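PDB 5UUS: possible sortase-like protein from Corynebacterium diphtheriae, which probably acts as a class E-like sortase, a cysteine transpeptidase that would attach proteins to the cell surface. Local coordinates for residues I171-E176 with P184-I189. Residues are numbered along the deposited sequence; the frame is centred on the assembly and turned at random.
Sequences ISALPE and PGMEGI
M186 and I189 reach across to A173, L174 and P175 in a small, buried apolar contact, bridged by one water, that joins two parts of the chain between strands 160-163 and 188-193 of the sortase beta-barrel, the second running into the start of strand 188-193. It illustrates how irregular chain can be tied together without backbone pairing: across these two segments the link is made by side chains and a bridging water, and the closest CA atoms, those of L174 and M186, are 7.2 Å from each other.

M186 makes most of the contact. Its CG lies anti to the carbonyl carbon (chi1 -66°), and beyond it the chain is fully extended, which carries the thioether across to the bend at A173-L174. There the terminal methyl sits against two beta carbons in succession, M186 CE being 3.8 Å from A173 CB and 3.9 Å from L174 CB. The sulfur follows close behind, with M186 SD 3.9 Å from A173 CB. Only CB of L174 touches the methyl; the rest of its side chain, with CG anti to the backbone N (chi1 177°), leads off from it. In a second, looser touch, I189 CG2 lies 4.2 Å from P175 CG.

Between these two apolar touches lies the water. It is 2.8 Å from A173 O and 3.1 Å from E187 O, placed to donate to either, though other acceptors compete for its protons.

Beyond the pair, Y154 covers both L174 and M186, while the carboxylate of E187 leads away from segment 171-176 to a salt bridge with R148. I189 is hydrogen-bonded through its backbone to strand 83-88, and P175 and I189 both pack on N84 of that strand and on H208 of strand 204-216, so the loop lies over the neighbours that flank strand 188-193 in the sheet.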
loop_
_atom_site.group_PDB
_atom_site.type_symbol
_atom_site.label_atom_id
_atom_site.label_comp_id
_atom_site.label_asym_id
_atom_site.label_seq_id
_atom_site.Cartn_x
_atom_site.Cartn_y
_atom_site.Cartn_z
ATOM N N ILE A 171 1.042 -2.292 -11.117
ATOM C CA ILE A 171 1.726 -1.220 -10.370
ATOM C C ILE A 171 1.633 0.151 -11.083
ATOM O O ILE A 171 2.251 1.123 -10.639
ATOM C CB ILE A 171 3.231 -1.572 -10.106
ATOM C CG1 ILE A 171 4.039 -1.580 -11.399
ATOM C CG2 ILE A 171 3.383 -2.954 -9.428
ATOM C CD1 ILE A 171 5.540 -1.805 -11.175
ATOM N N SER A 172 0.833 0.238 -12.150
ATOM C CA SER A 172 0.585 1.517 -12.839
ATOM C C SER A 172 -0.179 2.501 -11.973
ATOM O O SER A 172 -0.950 2.087 -11.101
ATOM C CB SER A 172 -0.193 1.291 -14.134
ATOM O OG SER A 172 0.652 0.699 -15.100
ATOM N N ALA A 173 0.029 3.798 -12.227
ATOM C CA ALA A 173 -0.546 4.872 -11.398
ATOM C C ALA A 173 -2.045 4.656 -11.184
ATOM O O ALA A 173 -2.557 4.776 -10.087
ATOM C CB ALA A 173 -0.286 6.220 -12.045
ATOM N N LEU A 174 -2.735 4.298 -12.264
ATOM C CA LEU A 174 -4.100 3.818 -12.178
ATOM C C LEU A 174 -4.038 2.313 -12.452
ATOM O O LEU A 174 -3.774 1.909 -13.593
ATOM C CB LEU A 174 -4.997 4.538 -13.188
ATOM C CG LEU A 174 -6.451 4.064 -13.240
ATOM C CD1 LEU A 174 -7.123 4.343 -11.901
ATOM C CD2 LEU A 174 -7.205 4.747 -14.385
ATOM N N PRO A 175 -4.251 1.483 -11.408
ATOM C CA PRO A 175 -3.908 0.048 -11.542
ATOM C C PRO A 175 -4.690 -0.687 -12.633
ATOM O O PRO A 175 -5.848 -0.354 -12.904
ATOM C CB PRO A 175 -4.222 -0.546 -10.160
ATOM C CG PRO A 175 -4.881 0.531 -9.359
ATOM C CD PRO A 175 -4.641 1.859 -10.040
ATOM N N GLU A 176 -4.018 -1.651 -13.263
ATOM C CA GLU A 176 -4.571 -2.467 -14.356
ATOM C C GLU A 176 -5.143 -1.647 -15.511
ATOM O O GLU A 176 -6.174 -1.999 -16.096
ATOM C CB GLU A 176 -5.632 -3.422 -13.805
ATOM C CG GLU A 176 -5.011 -4.458 -12.853
ATOM C CD GLU A 176 -5.102 -4.033 -11.406
ATOM O OE1 GLU A 176 -6.197 -3.583 -10.971
ATOM O OE2 GLU A 176 -4.078 -4.140 -10.695
ATOM N N PRO A 184 -3.791 14.491 -11.190
ATOM C CA PRO A 184 -4.420 15.005 -9.964
ATOM C C PRO A 184 -5.809 14.441 -9.716
ATOM O O PRO A 184 -6.299 14.578 -8.607
ATOM C CB PRO A 184 -4.482 16.526 -10.204
ATOM C CG PRO A 184 -4.496 16.664 -11.668
ATOM C CD PRO A 184 -3.523 15.583 -12.135
ATOM N N GLY A 185 -6.428 13.799 -10.706
ATOM C CA GLY A 185 -7.746 13.228 -10.503
ATOM C C GLY A 185 -7.743 11.852 -9.849
ATOM O O GLY A 185 -8.800 11.319 -9.503
ATOM N N MET A 186 -6.560 11.273 -9.666
ATOM C CA MET A 186 -6.459 9.925 -9.095
ATOM C C MET A 186 -6.575 9.911 -7.572
ATOM O O MET A 186 -6.195 10.868 -6.900
ATOM C CB MET A 186 -5.139 9.285 -9.490
ATOM C CG MET A 186 -4.998 9.008 -10.977
ATOM S SD MET A 186 -3.298 8.502 -11.290
ATOM C CE MET A 186 -3.431 8.156 -13.034
ATOM N N GLU A 187 -7.136 8.829 -7.041
ATOM C CA GLU A 187 -6.974 8.492 -5.627
ATOM C C GLU A 187 -5.539 8.027 -5.374
ATOM O O GLU A 187 -4.794 7.729 -6.300
ATOM C CB GLU A 187 -7.957 7.386 -5.211
ATOM C CG GLU A 187 -9.416 7.737 -5.467
ATOM C CD GLU A 187 -9.881 8.941 -4.631
ATOM O OE1 GLU A 187 -9.436 9.086 -3.466
ATOM O OE2 GLU A 187 -10.691 9.731 -5.148
ATOM N N GLY A 188 -5.159 7.956 -4.109
ATOM C CA GLY A 188 -3.942 7.285 -3.750
ATOM C C GLY A 188 -4.237 5.793 -3.622
ATOM O O GLY A 188 -5.150 5.370 -2.894
ATOM N N ILE A 189 -3.450 4.995 -4.331
ATOM C CA ILE A 189 -3.517 3.557 -4.184
ATOM C C ILE A 189 -2.234 3.019 -3.574
ATOM O O ILE A 189 -1.152 3.526 -3.865
ATOM C CB ILE A 189 -3.760 2.891 -5.544
ATOM C CG1 ILE A 189 -5.154 3.281 -6.034
ATOM C CG2 ILE A 189 -3.658 1.335 -5.422
ATOM C CD1 ILE A 189 -6.268 2.548 -5.314
HETATM O O HOH W 1 -4.742 5.684 -8.621
#